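PDB 2XR1: transcription termination factor FttA from Methanosarcina mazei, which probably terminates transcription by cutting the nascent RNA at the polymerase exit channel and degrading it, as a dimeric zinc-dependent nuclease of the metallo-beta-lactamase superfamily. Local coordinates for residues G346-V351 against R373-I378; D181-V186 against S203-R208; M513-P518 against D542-R547. All blocks are in the same frame, centred on the assembly; numbering follows the deposited sequence.

Interaction 1: residues G346-V351 against R373-I378; sequences GLHNVV and RVETVI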
ATOM      1  N   GLY B 346      16.941  12.383 -12.401  1.00 42.81           N
ATOM      2  CA  GLY B 346      16.261  11.883 -13.588  1.00 42.13           C
ATOM      3  C   GLY B 346      15.772  10.441 -13.543  1.00 41.53           C
ATOM      4  O   GLY B 346      15.705   9.781 -14.569  1.00 42.52           O
ATOM      5  N   LEU B 347      15.425   9.928 -12.369  1.00 40.21           N
ATOM      6  CA  LEU B 347      14.935   8.572 -12.303  1.00 39.35           C
ATOM      7  C   LEU B 347      13.555   8.534 -12.939  1.00 36.67           C
ATOM      8  O   LEU B 347      13.303   7.744 -13.820  1.00 37.19           O
ATOM      9  CB  LEU B 347      14.917   8.060 -10.860  1.00 39.60           C
ATOM     10  CG  LEU B 347      16.298   7.691 -10.283  1.00 43.27           C
ATOM     11  CD1 LEU B 347      16.239   7.113  -8.865  1.00 42.71           C
ATOM     12  CD2 LEU B 347      16.937   6.692 -11.188  1.00 45.18           C
ATOM     13  N   HIS B 348      12.675   9.424 -12.517  1.00 33.55           N
ATOM     14  CA  HIS B 348      11.328   9.412 -12.971  1.00 31.04           C
ATOM     15  C   HIS B 348      10.711  10.780 -12.760  1.00 29.01           C
ATOM     16  O   HIS B 348      11.163  11.572 -11.925  1.00 28.19           O
ATOM     17  CB  HIS B 348      10.555   8.354 -12.188  1.00 31.20           C
ATOM     18  CG  HIS B 348       9.273   7.925 -12.839  1.00 30.78           C
ATOM     19  ND1 HIS B 348       9.217   6.926 -13.784  1.00 32.25           N
ATOM     20  CD2 HIS B 348       7.998   8.352 -12.671  1.00 30.28           C
ATOM     21  CE1 HIS B 348       7.970   6.768 -14.184  1.00 30.77           C
ATOM     22  NE2 HIS B 348       7.207   7.613 -13.518  1.00 28.87           N
ATOM     23  N   ASN B 349       9.696  11.083 -13.556  1.00 27.54           N
ATOM     24  CA  ASN B 349       8.985  12.339 -13.415  1.00 26.01           C
ATOM     25  C   ASN B 349       7.513  12.040 -13.475  1.00 25.22           C
ATOM     26  O   ASN B 349       7.063  11.426 -14.455  1.00 25.01           O
ATOM     27  CB  ASN B 349       9.317  13.328 -14.546  1.00 26.40           C
ATOM     28  CG  ASN B 349      10.736  13.741 -14.558  1.00 26.18           C
ATOM     29  OD1 ASN B 349      11.089  14.835 -14.062  1.00 25.87           O
ATOM     30  ND2 ASN B 349      11.572  12.911 -15.147  1.00 25.75           N
ATOM     31  N   VAL B 350       6.770  12.488 -12.461  1.00 24.23           N
ATOM     32  CA  VAL B 350       5.356  12.209 -12.398  1.00 23.80           C
ATOM     33  C   VAL B 350       4.613  13.524 -12.208  1.00 23.24           C
ATOM     34  O   VAL B 350       5.039  14.351 -11.423  1.00 23.87           O
ATOM     35  CB  VAL B 350       4.985  11.194 -11.264  1.00 22.98           C
ATOM     36  CG1 VAL B 350       5.694  11.513 -10.028  1.00 22.79           C
ATOM     37  CG2 VAL B 350       3.504  11.241 -10.974  1.00 22.36           C
ATOM     38  N   VAL B 351       3.517  13.703 -12.932  1.00 22.29           N
ATOM     39  CA  VAL B 351       2.665  14.864 -12.790  1.00 21.41           C
ATOM     40  C   VAL B 351       1.307  14.540 -12.209  1.00 20.99           C
ATOM     41  O   VAL B 351       0.609  13.663 -12.675  1.00 21.02           O
ATOM     42  CB  VAL B 351       2.449  15.535 -14.129  1.00 21.68           C
ATOM     43  CG1 VAL B 351       1.358  16.512 -14.022  1.00 22.05           C
ATOM     44  CG2 VAL B 351       3.762  16.220 -14.599  1.00 23.26           C
ATOM     45  N   ARG B 373      10.465  16.920 -18.518  1.00 33.49           N
ATOM     46  CA  ARG B 373      10.211  15.494 -18.634  1.00 33.62           C
ATOM     47  C   ARG B 373       8.946  15.061 -17.875  1.00 32.19           C
ATOM     48  O   ARG B 373       8.558  15.680 -16.884  1.00 32.37           O
ATOM     49  CB  ARG B 373      11.435  14.715 -18.163  1.00 35.36           C
ATOM     50  CG  ARG B 373      12.469  14.479 -19.286  1.00 39.90           C
ATOM     51  CD  ARG B 373      13.571  13.462 -18.940  1.00 45.63           C
ATOM     52  NE  ARG B 373      13.114  12.323 -18.116  1.00 47.33           N
ATOM     53  CZ  ARG B 373      13.935  11.495 -17.457  1.00 49.48           C
ATOM     54  NH1 ARG B 373      15.259  11.637 -17.542  1.00 50.12           N
ATOM     55  NH2 ARG B 373      13.424  10.508 -16.707  1.00 49.12           N
ATOM     56  N   VAL B 374       8.247  14.045 -18.376  1.00 32.12           N
ATOM     57  CA  VAL B 374       7.054  13.471 -17.705  1.00 30.27           C
ATOM     58  C   VAL B 374       6.883  12.024 -18.103  1.00 30.46           C
ATOM     59  O   VAL B 374       6.556  11.761 -19.228  1.00 31.82           O
ATOM     60  CB  VAL B 374       5.699  14.019 -18.183  1.00 29.37           C
ATOM     61  CG1 VAL B 374       4.718  14.059 -16.995  1.00 27.40           C
ATOM     62  CG2 VAL B 374       5.835  15.317 -18.850  1.00 29.54           C
ATOM     63  N   GLU B 375       7.056  11.091 -17.204  1.00 29.47           N
ATOM     64  CA  GLU B 375       6.852   9.737 -17.594  1.00 30.21           C
ATOM     65  C   GLU B 375       5.442   9.285 -17.214  1.00 28.71           C
ATOM     66  O   GLU B 375       4.846   8.527 -17.962  1.00 29.55           O
ATOM     67  CB  GLU B 375       7.945   8.846 -17.036  1.00 31.90           C
ATOM     68  CG  GLU B 375       9.295   8.950 -17.810  1.00 34.90           C
ATOM     69  CD  GLU B 375      10.135  10.227 -17.513  1.00 37.10           C
ATOM     70  OE1 GLU B 375      10.107  10.677 -16.361  1.00 37.08           O
ATOM     71  OE2 GLU B 375      10.869  10.777 -18.401  1.00 41.08           O
ATOM     72  N   THR B 376       4.900   9.773 -16.095  1.00 26.88           N
ATOM     73  CA  THR B 376       3.579   9.378 -15.590  1.00 25.99           C
ATOM     74  C   THR B 376       2.713  10.599 -15.320  1.00 25.09           C
ATOM     75  O   THR B 376       3.174  11.547 -14.703  1.00 24.14           O
ATOM     76  CB  THR B 376       3.736   8.632 -14.226  1.00 26.38           C
ATOM     77  OG1 THR B 376       4.604   7.503 -14.386  1.00 29.23           O
ATOM     78  CG2 THR B 376       2.412   8.152 -13.650  1.00 23.37           C
ATOM     79  N   VAL B 377       1.461  10.567 -15.764  1.00 25.60           N
ATOM     80  CA  VAL B 377       0.466  11.598 -15.431  1.00 24.72           C
ATOM     81  C   VAL B 377      -0.712  10.980 -14.663  1.00 25.17           C
ATOM     82  O   VAL B 377      -1.262   9.962 -15.044  1.00 23.87           O
ATOM     83  CB  VAL B 377      -0.170  12.190 -16.698  1.00 25.92           C
ATOM     84  CG1 VAL B 377      -1.214  13.274 -16.291  1.00 23.38           C
ATOM     85  CG2 VAL B 377       0.895  12.743 -17.675  1.00 26.78           C
ATOM     86  N   ILE B 378      -1.073  11.600 -13.557  1.00 25.43           N
ATOM     87  CA  ILE B 378      -2.235  11.212 -12.800  1.00 25.63           C
ATOM     88  C   ILE B 378      -3.167  12.387 -12.984  1.00 25.34           C
ATOM     89  O   ILE B 378      -2.880  13.490 -12.496  1.00 24.02           O
ATOM     90  CB  ILE B 378      -1.893  11.013 -11.312  1.00 25.92           C
ATOM     91  CG1 ILE B 378      -1.090   9.712 -11.154  1.00 28.22           C
ATOM     92  CG2 ILE B 378      -3.181  10.961 -10.466  1.00 26.26           C
ATOM     93  CD1 ILE B 378       0.170   9.802 -10.430  1.00 28.63           C
TER
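Asn349 O is gripped by two successive backbone donors, Glu375 N at 2.8 Å from Asn349 O and Thr376 N at 3.2 Å from it, both lying in the carbonyl plane. The helix-like psi of Glu375 (-34°), just before strand 376-380 begins, is consistent with both N-H groups turning to the one oxygen. Glu375, bent at chi2 (76°), turns its carboxylate toward Asn349: Asn349 ND2 gives a straight bond, 2.9 Å long, to the syn lone pair of Glu375 OE1, while Asn349 N adds a weak one. Arg373 NE closes a salt bridge of 2.7 Å to Glu375 OE2, and Arg373 NH2 reaches Gly346 O. Glu375 CB also lies over one face of the His348 imidazole, whose NE2, at the ring edge, is hydrogen-bonded to Thr376 OG1 (2.7 Å). Beyond these side chains the strands pair in parallel register, with Val351 N bonded to Thr376 O and Ile378 N to Val351 O at 2.8 Å, almost along the C=O axis. The pairing marks where the mixed sheet turns from antiparallel to parallel, in a metallo-beta-lactamase fold whose zinc ligand His607 has its side chain about 8 Å from that of Ile378.

Interaction 2: residues D181-V186 against S203-R208; sequences DQWVRV and STPESR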
ATOM      1  N   ASP B 181      18.227   1.168  -3.179  1.00 59.96           N
ATOM      2  CA  ASP B 181      17.106   0.734  -4.033  1.00 57.28           C
ATOM      3  C   ASP B 181      16.532   1.958  -4.684  1.00 53.78           C
ATOM      4  O   ASP B 181      16.497   3.046  -4.089  1.00 52.91           O
ATOM      5  CB  ASP B 181      15.936   0.087  -3.244  1.00 56.54           C
ATOM      6  CG  ASP B 181      16.229  -1.336  -2.725  1.00 61.30           C
ATOM      7  OD1 ASP B 181      17.186  -2.022  -3.178  1.00 65.69           O
ATOM      8  OD2 ASP B 181      15.469  -1.784  -1.827  1.00 62.30           O
ATOM      9  N   GLN B 182      16.005   1.790  -5.886  1.00 51.33           N
ATOM     10  CA  GLN B 182      15.207   2.838  -6.446  1.00 47.86           C
ATOM     11  C   GLN B 182      13.909   2.244  -6.917  1.00 44.80           C
ATOM     12  O   GLN B 182      13.894   1.147  -7.496  1.00 46.62           O
ATOM     13  CB  GLN B 182      15.940   3.649  -7.531  1.00 48.52           C
ATOM     14  CG  GLN B 182      16.882   2.877  -8.469  1.00 53.60           C
ATOM     15  CD  GLN B 182      18.055   3.744  -8.988  1.00 57.31           C
ATOM     16  OE1 GLN B 182      18.355   4.814  -8.433  1.00 59.61           O
ATOM     17  NE2 GLN B 182      18.722   3.272 -10.038  1.00 58.58           N
ATOM     18  N   TRP B 183      12.825   2.933  -6.542  1.00 39.73           N
ATOM     19  CA  TRP B 183      11.496   2.697  -7.041  1.00 35.69           C
ATOM     20  C   TRP B 183      10.631   3.907  -6.707  1.00 33.22           C
ATOM     21  O   TRP B 183      11.006   4.758  -5.882  1.00 32.99           O
ATOM     22  CB  TRP B 183      10.880   1.417  -6.491  1.00 35.83           C
ATOM     23  CG  TRP B 183      11.049   1.159  -5.051  1.00 32.70           C
ATOM     24  CD1 TRP B 183      11.908   0.291  -4.491  1.00 32.92           C
ATOM     25  CD2 TRP B 183      10.287   1.715  -3.977  1.00 27.07           C
ATOM     26  NE1 TRP B 183      11.760   0.277  -3.143  1.00 31.86           N
ATOM     27  CE2 TRP B 183      10.771   1.165  -2.804  1.00 29.70           C
ATOM     28  CE3 TRP B 183       9.246   2.625  -3.902  1.00 26.44           C
ATOM     29  CZ2 TRP B 183      10.265   1.507  -1.569  1.00 29.04           C
ATOM     30  CZ3 TRP B 183       8.772   2.986  -2.680  1.00 27.04           C
ATOM     31  CH2 TRP B 183       9.262   2.403  -1.528  1.00 27.87           C
ATOM     32  N   VAL B 184       9.504   3.997  -7.389  1.00 30.60           N
ATOM     33  CA  VAL B 184       8.526   5.007  -7.122  1.00 28.61           C
ATOM     34  C   VAL B 184       7.150   4.337  -7.204  1.00 28.19           C
ATOM     35  O   VAL B 184       6.930   3.460  -8.028  1.00 28.42           O
ATOM     36  CB  VAL B 184       8.634   6.149  -8.185  1.00 27.68           C
ATOM     37  CG1 VAL B 184       7.800   7.339  -7.793  1.00 23.72           C
ATOM     38  CG2 VAL B 184      10.097   6.550  -8.341  1.00 29.54           C
ATOM     39  N   ARG B 185       6.236   4.736  -6.331  1.00 27.30           N
ATOM     40  CA  ARG B 185       4.878   4.256  -6.389  1.00 26.63           C
ATOM     41  C   ARG B 185       3.872   5.236  -5.846  1.00 25.35           C
ATOM     42  O   ARG B 185       4.202   6.110  -5.114  1.00 25.12           O
ATOM     43  CB  ARG B 185       4.774   2.938  -5.702  1.00 28.03           C
ATOM     44  CG  ARG B 185       5.369   2.911  -4.359  1.00 28.72           C
ATOM     45  CD  ARG B 185       5.422   1.490  -3.860  1.00 30.64           C
ATOM     46  NE  ARG B 185       5.584   1.534  -2.426  1.00 33.29           N
ATOM     47  CZ  ARG B 185       5.067   0.691  -1.558  1.00 35.23           C
ATOM     48  NH1 ARG B 185       4.313  -0.333  -1.935  1.00 38.70           N
ATOM     49  NH2 ARG B 185       5.318   0.893  -0.287  1.00 38.43           N
ATOM     50  N   VAL B 186       2.630   5.088  -6.253  1.00 25.83           N
ATOM     51  CA  VAL B 186       1.528   5.923  -5.790  1.00 25.43           C
ATOM     52  C   VAL B 186       0.446   5.060  -5.151  1.00 26.96           C
ATOM     53  O   VAL B 186      -0.032   4.123  -5.805  1.00 27.41           O
ATOM     54  CB  VAL B 186       0.852   6.559  -6.965  1.00 24.72           C
ATOM     55  CG1 VAL B 186      -0.349   7.341  -6.486  1.00 24.52           C
ATOM     56  CG2 VAL B 186       1.840   7.396  -7.764  1.00 25.03           C
ATOM     57  N   SER B 203       5.573   7.782  -3.108  1.00 27.67           N
ATOM     58  CA  SER B 203       6.579   7.301  -2.208  1.00 28.99           C
ATOM     59  C   SER B 203       7.759   6.726  -2.956  1.00 29.94           C
ATOM     60  O   SER B 203       7.634   6.259  -4.110  1.00 29.39           O
ATOM     61  CB  SER B 203       6.006   6.305  -1.186  1.00 30.08           C
ATOM     62  OG  SER B 203       5.870   5.011  -1.743  1.00 32.92           O
ATOM     63  N   THR B 204       8.917   6.828  -2.290  1.00 30.55           N
ATOM     64  CA  THR B 204      10.156   6.276  -2.787  1.00 31.63           C
ATOM     65  C   THR B 204      10.750   5.588  -1.589  1.00 33.26           C
ATOM     66  O   THR B 204      10.144   5.567  -0.546  1.00 32.61           O
ATOM     67  CB  THR B 204      11.105   7.376  -3.335  1.00 31.60           C
ATOM     68  OG1 THR B 204      11.803   8.041  -2.255  1.00 32.51           O
ATOM     69  CG2 THR B 204      10.320   8.348  -4.145  1.00 28.24           C
ATOM     70  N   PRO B 205      11.925   4.997  -1.745  1.00 35.17           N
ATOM     71  CA  PRO B 205      12.520   4.384  -0.567  1.00 37.49           C
ATOM     72  C   PRO B 205      12.900   5.380   0.519  1.00 38.33           C
ATOM     73  O   PRO B 205      13.004   4.994   1.698  1.00 39.78           O
ATOM     74  CB  PRO B 205      13.766   3.669  -1.121  1.00 39.38           C
ATOM     75  CG  PRO B 205      13.478   3.431  -2.560  1.00 38.27           C
ATOM     76  CD  PRO B 205      12.502   4.505  -3.007  1.00 35.41           C
ATOM     77  N   GLU B 206      13.115   6.642   0.139  1.00 38.31           N
ATOM     78  CA  GLU B 206      13.556   7.675   1.097  1.00 39.92           C
ATOM     79  C   GLU B 206      12.395   8.577   1.505  1.00 38.24           C
ATOM     80  O   GLU B 206      12.499   9.317   2.458  1.00 39.16           O
ATOM     81  CB  GLU B 206      14.620   8.589   0.482  1.00 40.86           C
ATOM     82  CG  GLU B 206      15.733   7.904  -0.330  1.00 45.63           C
ATOM     83  CD  GLU B 206      16.845   7.285   0.519  1.00 53.03           C
ATOM     84  OE1 GLU B 206      16.901   7.542   1.754  1.00 57.17           O
ATOM     85  OE2 GLU B 206      17.690   6.545  -0.067  1.00 58.69           O
ATOM     86  N   SER B 207      11.294   8.561   0.780  1.00 36.03           N
ATOM     87  CA  SER B 207      10.385   9.648   0.922  1.00 34.89           C
ATOM     88  C   SER B 207       8.944   9.284   0.689  1.00 33.41           C
ATOM     89  O   SER B 207       8.621   8.398  -0.098  1.00 32.59           O
ATOM     90  CB  SER B 207      10.811  10.760  -0.033  1.00 33.95           C
ATOM     91  OG  SER B 207      12.153  11.073   0.271  1.00 37.22           O
ATOM     92  N   ARG B 208       8.094  10.007   1.403  1.00 33.45           N
ATOM     93  CA  ARG B 208       6.666   9.829   1.352  1.00 32.94           C
ATOM     94  C   ARG B 208       6.052  11.198   1.302  1.00 31.48           C
ATOM     95  O   ARG B 208       6.352  12.040   2.139  1.00 32.22           O
ATOM     96  CB  ARG B 208       6.222   9.034   2.570  1.00 34.72           C
ATOM     97  CG  ARG B 208       6.598   7.547   2.455  1.00 36.54           C
ATOM     98  CD  ARG B 208       6.949   6.951   3.750  1.00 42.03           C
ATOM     99  NE  ARG B 208       8.106   7.628   4.350  1.00 46.53           N
ATOM    100  CZ  ARG B 208       9.397   7.290   4.183  1.00 48.36           C
ATOM    101  NH1 ARG B 208       9.750   6.255   3.419  1.00 47.25           N
ATOM    102  NH2 ARG B 208      10.356   8.014   4.782  1.00 50.58           N
TER
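Pro205 lies flat against the indole of Trp183, its CD 3.7 Å from the centroid of the six-membered ring and only 10° off the ring normal, a CH-pi contact over the face. The two side chains meet tip to tip. Pro205 CG continues the contact toward the pyrrole side, 3.5 Å from Trp183 CE2, while the Thr204 peptide carbon sits over the same face, near Trp183 CZ3 at the far end of the ring. Ser203 OG lies at the edge of the indole, close to its plane. The crowded first torsion of Trp183, with CG between the backbone N and the carbonyl carbon (chi1 44°), folds the indole over 203-205.

Next to this CH-pi contact the backbones form an antiparallel hydrogen-bonded pair: Arg185 N donates to Ser203 O at 3.0 Å, and Ser203 N to Arg185 O at 2.9 Å. Arg185 then runs extended past Ser203, with its CG 3.4 Å from Ser203 OG.

A tight turn sets Pro205 in place. Thr204 N bonds Ser207 O at 2.7 Å, and Thr204 OG1 accepts from Glu206 N in an ST turn, so the proline is held at the corner of the hairpin joining strands 199-203 and 208-211. Asp322 takes a further hydrogen bond from Thr204 OG1.

Farther out, Tyr226 of the second subunit meets the Trp183 ring with the planes at about 90°, and Arg185 NH1 forms a salt bridge with Glu231 of that subunit. CH-pi packing and main-chain pairing thus carry the contact within the chain, whereas the arginine charge is spent across the dimer interface, where Glu231 would be expected to balance it.

Interaction 3: residues M513-P518 against D542-R547; sequences MMNGGP and DGTIGR
Hydrogen bonds to the first turn of helix 545-550 define the contact. Ile545 N donates to Asn515 OD1 (3.2 Å) at an N-H...O angle of 162°, and Gly546 N donates to Met513 O (2.9 Å). In both bonds the donor stands above the plane of the acceptor group, 35° out of the amide plane for Asn515 and further out for Met513, so neither is aimed along a lone pair. The positive phi of Met514 (59°) lies between the two acceptor residues, consistent with a bend that lets both face the helix.

Capping within 542-547 supplies a third acceptor. Thr544 occupies the N-cap position, and its OG1 takes Arg547 N at 3.2 Å; the crowded first torsion, placing OG1 between the backbone N and the carbonyl carbon, directs the hydroxyl to the helix start. The same oxygen is hydrogen-bonded to Ala541 O, which fixes the rotation of the hydroxyl.

Apolar contacts fill in around these bonds. Thr544 CG2 rests against Met513, 3.9 Å from both Met513 CB and Met513 SD, where the two side chains cross obliquely. Met514 CB touches Ile545 CG2, also at 3.9 Å, before its thioether leads off among Phe523 of helix 518-526 and Leu534 and Phe536 of strand 533-536. The Met513 side chain comes within about 8 Å of a bound zinc, placing this beta-CASP contact beside the active-site cleft.

Chemically, the helix start is met by a side-chain amide, a peptide carbonyl and a threonine hydroxyl: its first three N-H groups go to three neutral oxygens, which would be expected to stabilise the positive end of the helix dipole.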
ATOM      1  N   MET B 513     -23.235  22.994  -4.188  1.00 41.52           N
ATOM      2  CA  MET B 513     -24.071  21.806  -4.503  1.00 42.75           C
ATOM      3  C   MET B 513     -25.240  21.622  -3.529  1.00 45.40           C
ATOM      4  O   MET B 513     -25.798  20.534  -3.376  1.00 47.61           O
ATOM      5  CB  MET B 513     -23.194  20.554  -4.610  1.00 42.71           C
ATOM      6  CG  MET B 513     -22.148  20.675  -5.736  1.00 40.81           C
ATOM      7  SD  MET B 513     -21.184  19.193  -5.889  1.00 45.70           S
ATOM      8  CE  MET B 513     -20.276  19.447  -7.431  1.00 40.62           C
ATOM      9  N   MET B 514     -25.593  22.721  -2.862  1.00 45.97           N
ATOM     10  CA  MET B 514     -26.757  22.820  -1.998  1.00 48.28           C
ATOM     11  C   MET B 514     -26.777  21.842  -0.842  1.00 51.09           C
ATOM     12  O   MET B 514     -27.835  21.580  -0.295  1.00 53.77           O
ATOM     13  CB  MET B 514     -28.032  22.681  -2.837  1.00 48.91           C
ATOM     14  CG  MET B 514     -28.168  23.765  -3.878  1.00 46.34           C
ATOM     15  SD  MET B 514     -29.575  23.583  -4.971  1.00 46.24           S
ATOM     16  CE  MET B 514     -30.880  24.408  -4.054  1.00 47.76           C
ATOM     17  N   ASN B 515     -25.620  21.318  -0.452  1.00 51.41           N
ATOM     18  CA  ASN B 515     -25.543  20.473   0.747  1.00 55.44           C
ATOM     19  C   ASN B 515     -25.617  21.281   2.016  1.00 57.40           C
ATOM     20  O   ASN B 515     -25.727  20.729   3.103  1.00 61.52           O
ATOM     21  CB  ASN B 515     -24.317  19.526   0.740  1.00 55.46           C
ATOM     22  CG  ASN B 515     -24.694  18.079   0.323  1.00 58.72           C
ATOM     23  OD1 ASN B 515     -25.838  17.819  -0.066  1.00 61.28           O
ATOM     24  ND2 ASN B 515     -23.735  17.145   0.408  1.00 60.61           N
ATOM     25  N   GLY B 516     -25.570  22.596   1.890  1.00 55.79           N
ATOM     26  CA  GLY B 516     -25.877  23.464   3.007  1.00 57.94           C
ATOM     27  C   GLY B 516     -25.513  24.890   2.709  1.00 55.62           C
ATOM     28  O   GLY B 516     -25.215  25.241   1.578  1.00 52.23           O
ATOM     29  N   GLY B 517     -25.517  25.714   3.746  1.00 57.95           N
ATOM     30  CA  GLY B 517     -25.123  27.107   3.616  1.00 56.69           C
ATOM     31  C   GLY B 517     -26.327  27.992   3.398  1.00 57.51           C
ATOM     32  O   GLY B 517     -27.462  27.520   3.394  1.00 59.26           O
ATOM     33  N   PRO B 518     -26.092  29.292   3.235  1.00 56.54           N
ATOM     34  CA  PRO B 518     -27.187  30.237   3.083  1.00 57.79           C
ATOM     35  C   PRO B 518     -28.080  29.970   1.853  1.00 56.20           C
ATOM     36  O   PRO B 518     -29.236  30.390   1.850  1.00 58.29           O
ATOM     37  CB  PRO B 518     -26.461  31.590   2.964  1.00 56.86           C
ATOM     38  CG  PRO B 518     -25.061  31.232   2.532  1.00 54.05           C
ATOM     39  CD  PRO B 518     -24.779  29.956   3.235  1.00 54.94           C
ATOM     40  N   ASP B 542     -22.679  13.091  -7.295  1.00 47.64           N
ATOM     41  CA  ASP B 542     -23.477  12.065  -6.661  1.00 51.62           C
ATOM     42  C   ASP B 542     -23.727  12.360  -5.188  1.00 53.22           C
ATOM     43  O   ASP B 542     -22.804  12.736  -4.464  1.00 53.28           O
ATOM     44  CB  ASP B 542     -22.737  10.725  -6.709  1.00 54.18           C
ATOM     45  CG  ASP B 542     -22.697  10.091  -8.111  1.00 56.26           C
ATOM     46  OD1 ASP B 542     -23.384  10.585  -9.049  1.00 56.89           O
ATOM     47  OD2 ASP B 542     -21.960   9.078  -8.259  1.00 59.87           O
ATOM     48  N   GLY B 543     -24.964  12.162  -4.739  1.00 55.08           N
ATOM     49  CA  GLY B 543     -25.304  12.242  -3.322  1.00 57.05           C
ATOM     50  C   GLY B 543     -25.603  13.639  -2.830  1.00 55.33           C
ATOM     51  O   GLY B 543     -25.974  13.826  -1.684  1.00 57.91           O
ATOM     52  N   THR B 544     -25.439  14.638  -3.675  1.00 51.54           N
ATOM     53  CA  THR B 544     -25.705  15.998  -3.247  1.00 50.15           C
ATOM     54  C   THR B 544     -27.160  16.373  -3.453  1.00 51.17           C
ATOM     55  O   THR B 544     -27.840  15.835  -4.316  1.00 51.22           O
ATOM     56  CB  THR B 544     -24.792  17.056  -3.959  1.00 46.26           C
ATOM     57  OG1 THR B 544     -24.914  16.983  -5.380  1.00 42.73           O
ATOM     58  CG2 THR B 544     -23.347  16.848  -3.574  1.00 46.40           C
ATOM     59  N   ILE B 545     -27.622  17.325  -2.650  1.00 52.23           N
ATOM     60  CA  ILE B 545     -28.959  17.867  -2.794  1.00 53.25           C
ATOM     61  C   ILE B 545     -29.075  18.421  -4.200  1.00 50.30           C
ATOM     62  O   ILE B 545     -30.007  18.095  -4.904  1.00 51.54           O
ATOM     63  CB  ILE B 545     -29.253  18.952  -1.723  1.00 54.30           C
ATOM     64  CG1 ILE B 545     -29.412  18.307  -0.346  1.00 57.85           C
ATOM     65  CG2 ILE B 545     -30.473  19.767  -2.093  1.00 54.11           C
ATOM     66  CD1 ILE B 545     -30.450  17.212  -0.293  1.00 60.82           C
ATOM     67  N   GLY B 546     -28.109  19.224  -4.620  1.00 46.93           N
ATOM     68  CA  GLY B 546     -28.160  19.811  -5.955  1.00 44.69           C
ATOM     69  C   GLY B 546     -28.320  18.774  -7.054  1.00 44.59           C
ATOM     70  O   GLY B 546     -29.097  18.939  -7.994  1.00 44.52           O
ATOM     71  N   ARG B 547     -27.594  17.683  -6.933  1.00 44.84           N
ATOM     72  CA  ARG B 547     -27.707  16.630  -7.905  1.00 45.64           C
ATOM     73  C   ARG B 547     -29.120  16.050  -7.928  1.00 48.36           C
ATOM     74  O   ARG B 547     -29.685  15.813  -8.995  1.00 48.86           O
ATOM     75  CB  ARG B 547     -26.707  15.524  -7.588  1.00 46.37           C
ATOM     76  CG  ARG B 547     -26.797  14.303  -8.514  1.00 48.28           C
ATOM     77  CD  ARG B 547     -26.687  14.711  -9.957  1.00 47.59           C
ATOM     78  NE  ARG B 547     -26.139  13.606 -10.709  1.00 51.70           N
ATOM     79  CZ  ARG B 547     -26.408  13.345 -11.984  1.00 55.05           C
ATOM     80  NH1 ARG B 547     -27.223  14.144 -12.687  1.00 56.20           N
ATOM     81  NH2 ARG B 547     -25.859  12.263 -12.561  1.00 56.09           N
TER

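In the fold
Followed from the N terminus, the three contacts come in series, none nested in or crossing another. Interaction 2 closes the loop from 181 to 208, pairing the start of strand 185-190 with the end of strand 199-203 and the turn after it. Interaction 1 closes the loop from 346 to 378, which carries the zinc ligand Asp355, and joins neighbouring strands of the other lactamase sheet. These two touch, with Ile378 CD1 packing on Val186 CG2 at 4.0 Å, so the two sheets meet there. Interaction 3 joins the loop after strand 506-509 to the start of helix 545-550 in the beta-CASP region; its nearest atoms lie about 19 Å from interaction 1 and about 22 Å from interaction 2.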